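Local coordinates for MPT synthase subunit 2 (Burkholderia ambifaria, PDB 7L32), which probably serves as the large, catalytic subunit of molybdopterin synthase, which inserts dithiolene sulfur into a precursor during molybdenum cofactor biosynthesis, at residues 70-84 with 113-125. Sequence-based numbering, arbitrary orientation.
Sequences LEKIAAEAGRRWPGI and DAFASCEFVMDYL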
ATOM      1  N   LEU A  70      17.225  -6.773  -6.612  1.00 21.90           N
ATOM      2  CA  LEU A  70      15.933  -6.085  -6.591  1.00 21.71           C
ATOM      3  C   LEU A  70      15.272  -6.115  -7.967  1.00 27.28           C
ATOM      4  O   LEU A  70      14.043  -6.260  -8.074  1.00 23.23           O
ATOM      5  CB  LEU A  70      16.114  -4.648  -6.104  1.00 22.66           C
ATOM      6  CG  LEU A  70      16.586  -4.452  -4.656  1.00 24.64           C
ATOM      7  CD1 LEU A  70      16.831  -2.974  -4.379  1.00 24.20           C
ATOM      8  CD2 LEU A  70      15.570  -5.045  -3.636  1.00 23.20           C
ATOM      9  N   GLU A  71      16.073  -5.971  -9.032  1.00 22.69           N
ATOM     10  CA  GLU A  71      15.541  -6.051 -10.391  1.00 23.32           C
ATOM     11  C   GLU A  71      14.973  -7.441 -10.678  1.00 25.18           C
ATOM     12  O   GLU A  71      13.941  -7.571 -11.347  1.00 25.68           O
ATOM     13  CB  GLU A  71      16.641  -5.696 -11.404  1.00 28.88           C
ATOM     14  CG  GLU A  71      17.031  -4.214 -11.392  1.00 31.71           C
ATOM     15  CD  GLU A  71      18.413  -3.949 -11.994  1.00 49.02           C
ATOM     16  OE1 GLU A  71      19.034  -4.889 -12.554  1.00 43.89           O
ATOM     17  OE2 GLU A  71      18.883  -2.793 -11.892  1.00 56.63           O
ATOM     18  N   LYS A  72      15.655  -8.491 -10.208  1.00 22.68           N
ATOM     19  CA  LYS A  72      15.163  -9.858 -10.370  1.00 24.76           C
ATOM     20  C   LYS A  72      13.840 -10.066  -9.637  1.00 23.32           C
ATOM     21  O   LYS A  72      12.929 -10.735 -10.149  1.00 20.94           O
ATOM     22  CB  LYS A  72      16.212 -10.840  -9.852  1.00 24.39           C
ATOM     23  CG  LYS A  72      15.749 -12.278  -9.721  1.00 36.29           C
ATOM     24  CD  LYS A  72      16.894 -13.181  -9.189  1.00 42.99           C
ATOM     25  CE  LYS A  72      16.577 -14.666  -9.420  1.00 56.71           C
ATOM     26  NZ  LYS A  72      17.556 -15.604  -8.786  1.00 61.21           N
ATOM     27  N   ILE A  73      13.732  -9.519  -8.424  1.00 22.56           N
ATOM     28  CA  ILE A  73      12.485  -9.622  -7.656  1.00 19.94           C
ATOM     29  C   ILE A  73      11.342  -8.944  -8.407  1.00 22.42           C
ATOM     30  O   ILE A  73      10.250  -9.509  -8.561  1.00 19.51           O
ATOM     31  CB  ILE A  73      12.680  -9.012  -6.255  1.00 19.69           C
ATOM     32  CG1 ILE A  73      13.634  -9.881  -5.429  1.00 25.30           C
ATOM     33  CG2 ILE A  73      11.303  -8.803  -5.549  1.00 21.23           C
ATOM     34  CD1 ILE A  73      14.184  -9.171  -4.213  1.00 25.06           C
ATOM     35  N   ALA A  74      11.571  -7.718  -8.888  1.00 17.59           N
ATOM     36  CA  ALA A  74      10.506  -7.015  -9.616  1.00 20.18           C
ATOM     37  C   ALA A  74      10.134  -7.744 -10.901  1.00 22.94           C
ATOM     38  O   ALA A  74       8.953  -7.807 -11.270  1.00 21.01           O
ATOM     39  CB  ALA A  74      10.936  -5.580  -9.923  1.00 21.81           C
ATOM     40  N   ALA A  75      11.131  -8.294 -11.607  1.00 20.27           N
ATOM     41  CA  ALA A  75      10.851  -9.049 -12.825  1.00 23.77           C
ATOM     42  C   ALA A  75       9.988 -10.277 -12.535  1.00 20.37           C
ATOM     43  O   ALA A  75       9.069 -10.593 -13.303  1.00 20.26           O
ATOM     44  CB  ALA A  75      12.166  -9.464 -13.509  1.00 24.49           C
ATOM     45  N   GLU A  76      10.278 -10.987 -11.440  1.00 18.73           N
ATOM     46  CA  GLU A  76       9.465 -12.144 -11.049  1.00 20.15           C
ATOM     47  C   GLU A  76       8.041 -11.734 -10.674  1.00 22.09           C
ATOM     48  O   GLU A  76       7.081 -12.437 -11.021  1.00 19.69           O
ATOM     49  CB  GLU A  76      10.126 -12.904  -9.897  1.00 21.95           C
ATOM     50  CG  GLU A  76       9.268 -14.030  -9.288  1.00 20.02           C
ATOM     51  CD  GLU A  76       8.960 -15.184 -10.262  1.00 28.44           C
ATOM     52  OE1 GLU A  76       9.542 -15.273 -11.376  1.00 23.51           O
ATOM     53  OE2 GLU A  76       8.121 -16.027  -9.903  1.00 24.75           O
ATOM     54  N   ALA A  77       7.877 -10.600  -9.980  1.00 17.28           N
ATOM     55  CA  ALA A  77       6.524 -10.091  -9.744  1.00 18.66           C
ATOM     56  C   ALA A  77       5.795  -9.863 -11.061  1.00 21.54           C
ATOM     57  O   ALA A  77       4.605 -10.181 -11.184  1.00 19.39           O
ATOM     58  CB  ALA A  77       6.556  -8.790  -8.930  1.00 15.74           C
ATOM     59  N   GLY A  78       6.493  -9.297 -12.058  1.00 16.85           N
ATOM     60  CA  GLY A  78       5.881  -9.089 -13.358  1.00 21.31           C
ATOM     61  C   GLY A  78       5.538 -10.378 -14.085  1.00 25.68           C
ATOM     62  O   GLY A  78       4.582 -10.414 -14.871  1.00 21.69           O
ATOM     63  N   ARG A  79       6.326 -11.438 -13.869  1.00 21.45           N
ATOM     64  CA  ARG A  79       6.005 -12.738 -14.457  1.00 22.37           C
ATOM     65  C   ARG A  79       4.736 -13.318 -13.837  1.00 21.54           C
ATOM     66  O   ARG A  79       3.921 -13.936 -14.532  1.00 22.07           O
ATOM     67  CB  ARG A  79       7.173 -13.712 -14.244  1.00 19.64           C
ATOM     68  CG  ARG A  79       7.071 -15.017 -15.061  1.00 25.43           C
ATOM     69  CD  ARG A  79       8.066 -16.087 -14.596  1.00 27.07           C
ATOM     70  NE  ARG A  79       7.754 -16.500 -13.234  1.00 25.58           N
ATOM     71  CZ  ARG A  79       6.777 -17.344 -12.918  1.00 30.06           C
ATOM     72  NH1 ARG A  79       6.025 -17.914 -13.851  1.00 23.55           N
ATOM     73  NH2 ARG A  79       6.539 -17.617 -11.633  1.00 21.41           N
ATOM     74  N   ARG A  80       4.572 -13.158 -12.528  1.00 19.72           N
ATOM     75  CA  ARG A  80       3.426 -13.740 -11.832  1.00 19.16           C
ATOM     76  C   ARG A  80       2.146 -12.950 -12.084  1.00 18.82           C
ATOM     77  O   ARG A  80       1.064 -13.538 -12.172  1.00 22.72           O
ATOM     78  CB  ARG A  80       3.695 -13.810 -10.334  1.00 20.54           C
ATOM     79  CG  ARG A  80       4.732 -14.866  -9.910  1.00 23.68           C
ATOM     80  CD  ARG A  80       5.134 -14.689  -8.446  1.00 20.93           C
ATOM     81  NE  ARG A  80       6.088 -15.713  -8.003  1.00 20.58           N
ATOM     82  CZ  ARG A  80       5.847 -16.589  -7.043  1.00 21.09           C
ATOM     83  NH1 ARG A  80       4.690 -16.590  -6.376  1.00 19.77           N
ATOM     84  NH2 ARG A  80       6.793 -17.466  -6.714  1.00 23.22           N
ATOM     85  N   TRP A  81       2.250 -11.628 -12.198  1.00 18.01           N
ATOM     86  CA  TRP A  81       1.091 -10.748 -12.404  1.00 20.67           C
ATOM     87  C   TRP A  81       1.366  -9.913 -13.644  1.00 24.75           C
ATOM     88  O   TRP A  81       1.804  -8.756 -13.549  1.00 21.60           O
ATOM     89  CB  TRP A  81       0.820  -9.858 -11.182  1.00 17.11           C
ATOM     90  CG  TRP A  81       0.415 -10.634  -9.954  1.00 17.19           C
ATOM     91  CD1 TRP A  81      -0.843 -11.120  -9.650  1.00 17.08           C
ATOM     92  CD2 TRP A  81       1.274 -11.044  -8.878  1.00 18.03           C
ATOM     93  NE1 TRP A  81      -0.804 -11.802  -8.455  1.00 16.26           N
ATOM     94  CE2 TRP A  81       0.479 -11.766  -7.958  1.00 18.64           C
ATOM     95  CE3 TRP A  81       2.646 -10.874  -8.611  1.00 17.47           C
ATOM     96  CZ2 TRP A  81       1.006 -12.324  -6.780  1.00 17.23           C
ATOM     97  CZ3 TRP A  81       3.174 -11.417  -7.432  1.00 18.82           C
ATOM     98  CH2 TRP A  81       2.353 -12.147  -6.537  1.00 19.23           C
ATOM     99  N   PRO A  82       1.145 -10.479 -14.831  1.00 23.80           N
ATOM    100  CA  PRO A  82       1.384  -9.713 -16.062  1.00 25.92           C
ATOM    101  C   PRO A  82       0.563  -8.429 -16.062  1.00 28.64           C
ATOM    102  O   PRO A  82      -0.581  -8.407 -15.600  1.00 23.96           O
ATOM    103  CB  PRO A  82       0.934 -10.677 -17.170  1.00 33.85           C
ATOM    104  CG  PRO A  82       1.132 -12.050 -16.562  1.00 31.23           C
ATOM    105  CD  PRO A  82       0.772 -11.880 -15.107  1.00 22.96           C
ATOM    106  N   GLY A  83       1.178  -7.340 -16.529  1.00 26.79           N
ATOM    107  CA  GLY A  83       0.505  -6.056 -16.625  1.00 30.80           C
ATOM    108  C   GLY A  83       0.737  -5.103 -15.461  1.00 28.18           C
ATOM    109  O   GLY A  83       0.240  -3.972 -15.505  1.00 36.92           O
ATOM    110  N   ILE A  84       1.425  -5.529 -14.404  1.00 22.33           N
ATOM    111  CA  ILE A  84       1.736  -4.623 -13.295  1.00 21.35           C
ATOM    112  C   ILE A  84       2.984  -3.816 -13.650  1.00 25.88           C
ATOM    113  O   ILE A  84       3.688  -4.131 -14.617  1.00 23.44           O
ATOM    114  CB  ILE A  84       1.951  -5.369 -11.966  1.00 21.93           C
ATOM    115  CG1 ILE A  84       3.222  -6.237 -12.030  1.00 21.74           C
ATOM    116  CG2 ILE A  84       0.722  -6.210 -11.596  1.00 19.91           C
ATOM    117  CD1 ILE A  84       3.721  -6.709 -10.649  1.00 20.12           C
ATOM    118  N   ASP A 113      -4.352  -7.514  -7.944  1.00 16.58           N
ATOM    119  CA  ASP A 113      -2.983  -7.696  -8.439  1.00 17.82           C
ATOM    120  C   ASP A 113      -2.023  -6.679  -7.829  1.00 19.50           C
ATOM    121  O   ASP A 113      -0.841  -6.979  -7.598  1.00 17.15           O
ATOM    122  CB  ASP A 113      -2.950  -7.576  -9.966  1.00 17.96           C
ATOM    123  CG  ASP A 113      -3.566  -8.771 -10.675  1.00 22.28           C
ATOM    124  OD1 ASP A 113      -4.053  -9.721 -10.032  1.00 20.86           O
ATOM    125  OD2 ASP A 113      -3.542  -8.749 -11.912  1.00 25.03           O
ATOM    126  N   ALA A 114      -2.489  -5.451  -7.607  1.00 15.92           N
ATOM    127  CA  ALA A 114      -1.621  -4.451  -7.002  1.00 21.29           C
ATOM    128  C   ALA A 114      -1.196  -4.862  -5.591  1.00 18.20           C
ATOM    129  O   ALA A 114      -0.001  -4.854  -5.270  1.00 15.51           O
ATOM    130  CB  ALA A 114      -2.311  -3.081  -6.999  1.00 16.71           C
ATOM    131  N   PHE A 115      -2.159  -5.239  -4.735  1.00 16.49           N
ATOM    132  CA  PHE A 115      -1.826  -5.656  -3.369  1.00 15.19           C
ATOM    133  C   PHE A 115      -0.923  -6.890  -3.352  1.00 16.97           C
ATOM    134  O   PHE A 115       0.068  -6.936  -2.615  1.00 15.17           O
ATOM    135  CB  PHE A 115      -3.097  -5.993  -2.586  1.00 15.01           C
ATOM    136  CG  PHE A 115      -3.772  -4.807  -1.990  1.00 17.11           C
ATOM    137  CD1 PHE A 115      -3.122  -4.032  -1.024  1.00 20.68           C
ATOM    138  CD2 PHE A 115      -5.076  -4.494  -2.358  1.00 16.39           C
ATOM    139  CE1 PHE A 115      -3.767  -2.935  -0.431  1.00 18.81           C
ATOM    140  CE2 PHE A 115      -5.730  -3.411  -1.780  1.00 17.83           C
ATOM    141  CZ  PHE A 115      -5.091  -2.637  -0.814  1.00 15.59           C
ATOM    142  N   ALA A 116      -1.271  -7.911  -4.130  1.00 13.77           N
ATOM    143  CA  ALA A 116      -0.520  -9.169  -4.073  1.00 16.54           C
ATOM    144  C   ALA A 116       0.922  -8.951  -4.505  1.00 16.20           C
ATOM    145  O   ALA A 116       1.866  -9.443  -3.864  1.00 15.53           O
ATOM    146  CB  ALA A 116      -1.189 -10.230  -4.947  1.00 16.74           C
ATOM    147  N   SER A 117       1.112  -8.219  -5.602  1.00 16.23           N
ATOM    148  CA  SER A 117       2.469  -8.011  -6.105  1.00 19.13           C
ATOM    149  C   SER A 117       3.286  -7.153  -5.150  1.00 18.21           C
ATOM    150  O   SER A 117       4.490  -7.389  -4.975  1.00 16.29           O
ATOM    151  CB  SER A 117       2.435  -7.388  -7.509  1.00 17.64           C
ATOM    152  OG  SER A 117       1.794  -6.109  -7.539  1.00 17.55           O
ATOM    153  N   CYS A 118       2.656  -6.156  -4.518  1.00 13.10           N
ATOM    154  CA  CYS A 118       3.393  -5.314  -3.577  1.00 16.26           C
ATOM    155  C   CYS A 118       3.863  -6.127  -2.376  1.00 17.87           C
ATOM    156  O   CYS A 118       5.026  -6.008  -1.943  1.00 15.14           O
ATOM    157  CB  CYS A 118       2.518  -4.141  -3.131  1.00 15.68           C
ATOM    158  SG  CYS A 118       3.412  -2.857  -2.222  1.00 18.83           S
ATOM    159  N   GLU A 119       2.984  -6.970  -1.824  1.00 15.67           N
ATOM    160  CA  GLU A 119       3.396  -7.795  -0.687  1.00 15.00           C
ATOM    161  C   GLU A 119       4.434  -8.831  -1.100  1.00 17.13           C
ATOM    162  O   GLU A 119       5.389  -9.098  -0.351  1.00 14.89           O
ATOM    163  CB  GLU A 119       2.178  -8.484  -0.060  1.00 18.31           C
ATOM    164  CG  GLU A 119       2.527  -9.302   1.157  1.00 21.70           C
ATOM    165  CD  GLU A 119       1.315  -9.621   2.050  1.00 26.23           C
ATOM    166  OE1 GLU A 119       0.156  -9.598   1.570  1.00 23.06           O
ATOM    167  OE2 GLU A 119       1.548  -9.858   3.249  1.00 26.69           O
ATOM    168  N   PHE A 120       4.259  -9.431  -2.278  1.00 15.11           N
ATOM    169  CA  PHE A 120       5.255 -10.388  -2.776  1.00 17.33           C
ATOM    170  C   PHE A 120       6.639  -9.741  -2.877  1.00 16.96           C
ATOM    171  O   PHE A 120       7.653 -10.332  -2.455  1.00 18.48           O
ATOM    172  CB  PHE A 120       4.809 -10.945  -4.142  1.00 15.01           C
ATOM    173  CG  PHE A 120       5.869 -11.785  -4.825  1.00 16.23           C
ATOM    174  CD1 PHE A 120       6.003 -13.129  -4.526  1.00 17.36           C
ATOM    175  CD2 PHE A 120       6.721 -11.223  -5.776  1.00 16.60           C
ATOM    176  CE1 PHE A 120       7.024 -13.918  -5.118  1.00 21.76           C
ATOM    177  CE2 PHE A 120       7.721 -11.988  -6.377  1.00 18.10           C
ATOM    178  CZ  PHE A 120       7.878 -13.342  -6.059  1.00 21.15           C
ATOM    179  N   VAL A 121       6.706  -8.546  -3.467  1.00 15.10           N
ATOM    180  CA  VAL A 121       7.997  -7.864  -3.616  1.00 17.94           C
ATOM    181  C   VAL A 121       8.610  -7.583  -2.246  1.00 16.91           C
ATOM    182  O   VAL A 121       9.812  -7.788  -2.044  1.00 16.65           O
ATOM    183  CB  VAL A 121       7.844  -6.571  -4.451  1.00 17.10           C
ATOM    184  CG1 VAL A 121       9.141  -5.718  -4.398  1.00 15.31           C
ATOM    185  CG2 VAL A 121       7.497  -6.886  -5.933  1.00 15.12           C
ATOM    186  N   MET A 122       7.800  -7.126  -1.280  1.00 16.41           N
ATOM    187  CA  MET A 122       8.322  -6.865   0.066  1.00 15.89           C
ATOM    188  C   MET A 122       8.829  -8.144   0.728  1.00 18.12           C
ATOM    189  O   MET A 122       9.913  -8.148   1.339  1.00 18.37           O
ATOM    190  CB  MET A 122       7.254  -6.201   0.970  1.00 14.41           C
ATOM    191  CG  MET A 122       7.161  -4.652   0.807  1.00 16.90           C
ATOM    192  SD  MET A 122       8.754  -3.818   1.150  1.00 21.43           S
ATOM    193  CE  MET A 122       9.006  -4.298   2.847  1.00 20.53           C
ATOM    194  N   ASP A 123       8.065  -9.244   0.624  1.00 15.71           N
ATOM    195  CA  ASP A 123       8.491 -10.514   1.226  1.00 17.74           C
ATOM    196  C   ASP A 123       9.817 -10.982   0.629  1.00 20.88           C
ATOM    197  O   ASP A 123      10.716 -11.425   1.349  1.00 20.80           O
ATOM    198  CB  ASP A 123       7.433 -11.597   1.003  1.00 19.49           C
ATOM    199  CG  ASP A 123       6.216 -11.438   1.907  1.00 24.75           C
ATOM    200  OD1 ASP A 123       6.281 -10.695   2.916  1.00 23.10           O
ATOM    201  OD2 ASP A 123       5.195 -12.069   1.580  1.00 22.14           O
ATOM    202  N   TYR A 124       9.924 -10.937  -0.699  1.00 18.41           N
ATOM    203  CA  TYR A 124      11.136 -11.394  -1.392  1.00 23.87           C
ATOM    204  C   TYR A 124      12.309 -10.465  -1.090  1.00 21.45           C
ATOM    205  O   TYR A 124      13.438 -10.922  -0.836  1.00 24.31           O
ATOM    206  CB  TYR A 124      10.824 -11.435  -2.896  1.00 20.69           C
ATOM    207  CG  TYR A 124      11.680 -12.250  -3.846  1.00 30.24           C
ATOM    208  CD1 TYR A 124      12.902 -12.791  -3.461  1.00 30.86           C
ATOM    209  CD2 TYR A 124      11.290 -12.395  -5.182  1.00 29.55           C
ATOM    210  CE1 TYR A 124      13.696 -13.506  -4.369  1.00 38.38           C
ATOM    211  CE2 TYR A 124      12.076 -13.114  -6.100  1.00 33.87           C
ATOM    212  CZ  TYR A 124      13.279 -13.661  -5.684  1.00 39.57           C
ATOM    213  OH  TYR A 124      14.068 -14.366  -6.577  1.00 38.16           O
ATOM    214  N   LEU A 125      12.049  -9.156  -1.079  1.00 20.81           N
ATOM    215  CA  LEU A 125      13.069  -8.180  -0.692  1.00 27.63           C
ATOM    216  C   LEU A 125      13.615  -8.471   0.703  1.00 25.10           C
ATOM    217  O   LEU A 125      14.840  -8.545   0.912  1.00 22.63           O
ATOM    218  CB  LEU A 125      12.465  -6.766  -0.752  1.00 24.68           C
ATOM    219  CG  LEU A 125      13.333  -5.536  -0.455  1.00 32.95           C
ATOM    220  CD1 LEU A 125      12.704  -4.306  -1.138  1.00 32.66           C
ATOM    221  CD2 LEU A 125      13.500  -5.267   1.052  1.00 25.26           C
TER
HETATM  222  O   HOH W   1      16.266 -15.545  -5.777  1.00 45.53           O
HETATM  223  O   HOH W   2      -2.017  -9.966 -13.897  1.00 35.15           O
HETATM  224  O   HOH W   3      -2.320  -7.056 -13.669  1.00 42.78           O
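Ile73 CG1 covers one face of the Tyr124 ring, standing 3.3 Å from the centroid and almost straight above it, a well-centred CH-pi contact; Glu76 CB reaches the ring edge. Trp81, just past the end of helix 65-80, lies with one face over the backbone of Ala116 and Ser117, the opposite face covered by Arg80 CB, and its CZ2 touches Ala116 CB at 3.5 Å. Its six-membered ring turns an edge to the Phe120 face in an offset edge-to-face pair, centroids 5.6 Å apart and planes at 64°. With CG anti to the backbone N (chi1 172°), Phe120 projects across the interface as a knob into the hole formed by Ile73, Glu76, Ala77 and Arg80. Arg80 CD sits over its face, while CE1 of Phe120 lies 3.5 Å from Arg80 CZ, beneath the guanidinium centre, the two planes 28° apart. Glu76 OE2 accepts from Arg80 NE (2.8 Å, anti side), while Arg79 holds the same carboxylate side-on through NE and NH2 on its syn side. Trp157 adds an edge-to-face contact to Phe120 and accepts from Arg80 NH1 through its carbonyl. Ala77 against Val121 and Leu70 against Leu125 (CD2 to CD1, 3.9 Å) continue the apolar seam toward the mixed sheet, on which segments 70-80 and 113-125 run roughly antiparallel to each other, axes 9.6 Å apart at closest approach. No direct hydrogen bond crosses between the segments. Two waters lie within hydrogen-bonding distance of both Pro82 O and Asp113 OD2 and can bridge them; another connects Tyr124 OH with Lys72 NZ, weakly at the lysine. Cohesion therefore rests on dispersion and ring contacts, with the Glu76 bond and the Trp157 carbonyl steadying the tilted Arg80 guanidinium over Phe120.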